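Local coordinates for protein PBP5 (Haemophilus influenzae, PDB 3A3J) that removes the C-terminal D-alanyl residue from sugar-peptide precursors of the bacterial cell wall, as a D-alanyl-D-alanine carboxypeptidase of the S11 family, at residues Ile265-Gly273 / Tyr302-Leu313. Sequence-based numbering, arbitrary orientation.
Sequences ISEQRVYYG and YELADKNLQAPL
Tyr-271 joins the two segments through its backbone: its N donates to Leu-309 O at 2.7 Å, within the carbonyl plane, and its O accepts from Ala-311 N at 3.1 Å, the donor tilted 16° from the Tyr-271 carbonyl plane. Both bonds straddle Gln-310, which defines a parallel bridge between Tyr-271 and Gln-310. One step earlier a water donates to Arg-269 O and accepts from Leu-309 N, at the place where the parallel pattern would call for a direct bond between them. Val-270 and Leu-309 point to one face of this sheet edge. There Val-270 CG1, anti to the backbone N, lies 3.8 Å from Leu-313 CD2, the two side chains meeting tip to tip, while Leu-309 CD1 crosses the Gln-268 chain and touches its CG at 3.7 Å. Tyr-271 and Gln-310 point to the other face, where Tyr-271 CE1 lies against Asn-308 CB at 3.3 Å, the ring meeting it obliquely. Beyond it the amide carbon of Gln-310, CD, lies near the plane of the Tyr-272 ring at its edge, 3.8 Å from CD2, with the amide standing nearly perpendicular to the ring (88°).

In the C-terminal domain, a mixed sheet places strand 309-310 as the outermost strand, parallel to 264-271, whereas 299-304 closes the opposite border. Strands 265-271 and 302-304 are therefore not sheet neighbours; their axes stay 11.9 Å apart, and side chains span the gap. Gln-268, bent at chi2 (94°), brings NE2 to 3.6 Å from Leu-304 CG. Toward the start of both strands, Tyr-302 presents its ring edge to Ser-266 OG and its OH to Ile-265 CD1. Behind this layer, Leu-336 touches Ile-265, Tyr-302 and Leu-304, and Val-342 packs on Val-270, Ala-311 and Leu-313. A classic beta bulge sets Ile-265 and Ser-266 together opposite Leu-280 of strand 277-281, both bonded to it through the backbone.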
loop_
_atom_site.group_PDB
_atom_site.type_symbol
_atom_site.label_atom_id
_atom_site.label_comp_id
_atom_site.label_asym_id
_atom_site.label_seq_id
_atom_site.Cartn_x
_atom_site.Cartn_y
_atom_site.Cartn_z
ATOM N N ILE A 265 -6.876 -0.047 28.870
ATOM C CA ILE A 265 -5.640 -0.552 29.396
ATOM C C ILE A 265 -5.255 0.065 30.757
ATOM O O ILE A 265 -4.278 -0.333 31.368
ATOM C CB ILE A 265 -4.482 -0.281 28.409
ATOM C CG1 ILE A 265 -4.111 1.175 28.401
ATOM C CG2 ILE A 265 -4.835 -0.682 26.957
ATOM C CD1 ILE A 265 -3.015 1.465 27.423
ATOM N N SER A 266 -5.975 1.060 31.228
ATOM C CA SER A 266 -5.499 1.775 32.395
ATOM C C SER A 266 -6.653 2.528 33.025
ATOM O O SER A 266 -7.645 2.842 32.352
ATOM C CB SER A 266 -4.461 2.786 31.939
ATOM O OG SER A 266 -3.892 3.403 33.038
ATOM N N GLU A 267 -6.509 2.861 34.303
ATOM C CA GLU A 267 -7.482 3.734 34.979
ATOM C C GLU A 267 -6.734 4.920 35.553
ATOM O O GLU A 267 -5.653 4.762 36.164
ATOM C CB GLU A 267 -8.241 3.001 36.079
ATOM C CG GLU A 267 -9.533 3.700 36.519
ATOM C CD GLU A 267 -10.090 3.123 37.821
ATOM O OE1 GLU A 267 -10.141 1.887 37.979
ATOM O OE2 GLU A 267 -10.445 3.917 38.724
ATOM N N GLN A 268 -7.276 6.112 35.354
ATOM C CA GLN A 268 -6.579 7.301 35.783
ATOM C C GLN A 268 -7.521 8.198 36.607
ATOM O O GLN A 268 -8.724 8.346 36.276
ATOM C CB GLN A 268 -6.149 8.061 34.535
ATOM C CG GLN A 268 -5.399 9.314 34.806
ATOM C CD GLN A 268 -3.906 9.098 34.784
ATOM O OE1 GLN A 268 -3.417 7.963 34.854
ATOM N NE2 GLN A 268 -3.159 10.197 34.672
ATOM N N ARG A 269 -6.972 8.822 37.652
ATOM C CA ARG A 269 -7.779 9.627 38.560
ATOM C C ARG A 269 -8.219 10.874 37.772
ATOM O O ARG A 269 -7.477 11.378 36.949
ATOM C CB ARG A 269 -6.922 9.991 39.796
ATOM C CG ARG A 269 -7.383 11.260 40.542
ATOM C CD ARG A 269 -6.959 11.308 42.049
ATOM N NE ARG A 269 -8.143 11.415 42.928
ATOM C CZ ARG A 269 -8.142 11.757 44.226
ATOM N NH1 ARG A 269 -7.021 12.062 44.862
ATOM N NH2 ARG A 269 -9.289 11.804 44.898
ATOM N N VAL A 270 -9.419 11.361 38.009
ATOM C CA VAL A 270 -9.903 12.617 37.392
ATOM C C VAL A 270 -10.350 13.650 38.483
ATOM O O VAL A 270 -11.013 13.277 39.469
ATOM C CB VAL A 270 -11.110 12.333 36.495
ATOM C CG1 VAL A 270 -11.603 13.643 35.781
ATOM C CG2 VAL A 270 -10.714 11.295 35.463
ATOM N N TYR A 271 -10.029 14.929 38.290
ATOM C CA TYR A 271 -10.369 15.949 39.292
ATOM C C TYR A 271 -11.651 16.660 38.921
ATOM O O TYR A 271 -11.844 17.079 37.760
ATOM C CB TYR A 271 -9.217 16.958 39.444
ATOM C CG TYR A 271 -8.080 16.302 40.161
ATOM C CD1 TYR A 271 -7.125 15.580 39.471
ATOM C CD2 TYR A 271 -8.034 16.308 41.541
ATOM C CE1 TYR A 271 -6.107 14.921 40.138
ATOM C CE2 TYR A 271 -7.046 15.683 42.224
ATOM C CZ TYR A 271 -6.063 14.982 41.515
ATOM O OH TYR A 271 -5.052 14.355 42.213
ATOM N N TYR A 272 -12.560 16.726 39.894
ATOM C CA TYR A 272 -13.719 17.617 39.746
ATOM C C TYR A 272 -14.733 17.197 38.645
ATOM O O TYR A 272 -15.144 18.028 37.852
ATOM C CB TYR A 272 -13.215 19.039 39.411
ATOM C CG TYR A 272 -12.114 19.581 40.310
ATOM C CD1 TYR A 272 -12.173 19.437 41.711
ATOM C CD2 TYR A 272 -11.049 20.260 39.774
ATOM C CE1 TYR A 272 -11.161 19.974 42.551
ATOM C CE2 TYR A 272 -10.036 20.799 40.593
ATOM C CZ TYR A 272 -10.121 20.635 41.970
ATOM O OH TYR A 272 -9.153 21.137 42.746
ATOM N N GLY A 273 -15.127 15.927 38.566
ATOM C CA GLY A 273 -16.107 15.533 37.534
ATOM C C GLY A 273 -17.092 14.516 38.062
ATOM O O GLY A 273 -17.074 14.217 39.259
ATOM N N TYR A 302 3.665 6.168 30.085
ATOM C CA TYR A 302 2.761 7.244 29.703
ATOM C C TYR A 302 3.410 8.607 29.787
ATOM O O TYR A 302 4.444 8.777 30.424
ATOM C CB TYR A 302 1.461 7.216 30.522
ATOM C CG TYR A 302 0.730 5.903 30.434
ATOM C CD1 TYR A 302 1.018 5.013 29.426
ATOM C CD2 TYR A 302 -0.258 5.568 31.347
ATOM C CE1 TYR A 302 0.376 3.811 29.317
ATOM C CE2 TYR A 302 -0.923 4.346 31.250
ATOM C CZ TYR A 302 -0.589 3.474 30.219
ATOM O OH TYR A 302 -1.217 2.255 30.076
ATOM N N GLU A 303 2.818 9.569 29.105
ATOM C CA GLU A 303 3.247 10.945 29.187
ATOM C C GLU A 303 1.948 11.645 29.057
ATOM O O GLU A 303 1.596 12.084 27.956
ATOM C CB GLU A 303 4.118 11.366 27.997
ATOM C CG GLU A 303 5.219 10.392 27.658
ATOM C CD GLU A 303 6.406 10.527 28.565
ATOM O OE1 GLU A 303 6.654 11.675 28.973
ATOM O OE2 GLU A 303 7.080 9.508 28.859
ATOM N N LEU A 304 1.192 11.696 30.142
ATOM C CA LEU A 304 -0.034 12.408 30.056
ATOM C C LEU A 304 0.431 13.750 29.586
ATOM O O LEU A 304 1.574 14.091 29.787
ATOM C CB LEU A 304 -0.722 12.446 31.400
ATOM C CG LEU A 304 -1.135 11.022 31.763
ATOM C CD1 LEU A 304 -1.528 10.292 30.485
ATOM C CD2 LEU A 304 -0.008 10.279 32.506
ATOM N N ALA A 305 -0.407 14.478 28.868
ATOM C CA ALA A 305 -0.043 15.821 28.487
ATOM C C ALA A 305 -0.066 16.716 29.744
ATOM O O ALA A 305 0.819 17.535 29.933
ATOM C CB ALA A 305 -0.962 16.338 27.406
ATOM N N ASP A 306 -1.053 16.561 30.614
ATOM C CA ASP A 306 -1.031 17.304 31.849
ATOM C C ASP A 306 -0.789 16.387 33.030
ATOM O O ASP A 306 -0.923 15.169 32.928
ATOM C CB ASP A 306 -2.288 18.173 32.023
ATOM C CG ASP A 306 -2.338 19.320 31.002
ATOM O OD1 ASP A 306 -2.268 19.025 29.788
ATOM O OD2 ASP A 306 -2.404 20.521 31.382
ATOM N N LYS A 307 -0.421 16.970 34.161
ATOM C CA LYS A 307 -0.062 16.175 35.315
ATOM C C LYS A 307 -1.202 15.305 35.784
ATOM O O LYS A 307 -1.013 14.131 36.041
ATOM C CB LYS A 307 0.426 17.079 36.438
ATOM C CG LYS A 307 1.566 17.980 35.980
ATOM C CD LYS A 307 2.125 18.816 37.146
ATOM C CE LYS A 307 3.639 19.093 36.953
ATOM N NZ LYS A 307 3.950 19.429 35.526
ATOM N N ASN A 308 -2.385 15.874 35.918
ATOM C CA ASN A 308 -3.516 15.073 36.332
ATOM C C ASN A 308 -4.603 15.389 35.340
ATOM O O ASN A 308 -4.420 16.261 34.468
ATOM C CB ASN A 308 -4.001 15.466 37.710
ATOM C CG ASN A 308 -3.159 16.536 38.319
ATOM O OD1 ASN A 308 -2.072 16.272 38.842
ATOM N ND2 ASN A 308 -3.647 17.771 38.258
ATOM N N LEU A 309 -5.719 14.694 35.432
ATOM C CA LEU A 309 -6.762 14.931 34.459
ATOM C C LEU A 309 -7.854 15.697 35.166
ATOM O O LEU A 309 -8.295 15.320 36.251
ATOM C CB LEU A 309 -7.323 13.601 33.939
ATOM C CG LEU A 309 -6.413 12.810 33.006
ATOM C CD1 LEU A 309 -7.177 11.590 32.557
ATOM C CD2 LEU A 309 -5.928 13.664 31.790
ATOM N N GLN A 310 -8.322 16.744 34.535
ATOM C CA GLN A 310 -9.513 17.428 35.021
ATOM C C GLN A 310 -10.733 17.352 34.093
ATOM O O GLN A 310 -10.623 17.647 32.904
ATOM C CB GLN A 310 -9.163 18.886 35.246
ATOM C CG GLN A 310 -10.281 19.685 35.983
ATOM C CD GLN A 310 -9.784 21.064 36.319
ATOM O OE1 GLN A 310 -8.610 21.228 36.560
ATOM N NE2 GLN A 310 -10.649 22.054 36.298
ATOM N N ALA A 311 -11.881 17.004 34.652
ATOM C CA ALA A 311 -13.184 17.053 33.934
ATOM C C ALA A 311 -13.429 18.456 33.387
ATOM O O ALA A 311 -12.792 19.413 33.865
ATOM C CB ALA A 311 -14.344 16.614 34.841
ATOM N N PRO A 312 -14.271 18.608 32.322
ATOM C CA PRO A 312 -14.979 17.590 31.539
ATOM C C PRO A 312 -14.000 16.806 30.662
ATOM O O PRO A 312 -13.046 17.367 30.124
ATOM C CB PRO A 312 -15.923 18.445 30.640
ATOM C CG PRO A 312 -15.127 19.660 30.342
ATOM C CD PRO A 312 -14.409 19.948 31.682
ATOM N N LEU A 313 -14.237 15.514 30.528
ATOM C CA LEU A 313 -13.500 14.670 29.561
ATOM C C LEU A 313 -14.424 13.999 28.493
ATOM O O LEU A 313 -15.396 13.319 28.843
ATOM C CB LEU A 313 -12.784 13.589 30.334
ATOM C CG LEU A 313 -11.315 13.753 30.719
ATOM C CD1 LEU A 313 -10.859 15.122 30.638
ATOM C CD2 LEU A 313 -11.049 13.148 32.059
HETATM O O HOH W 1 -5.184 12.420 36.568
#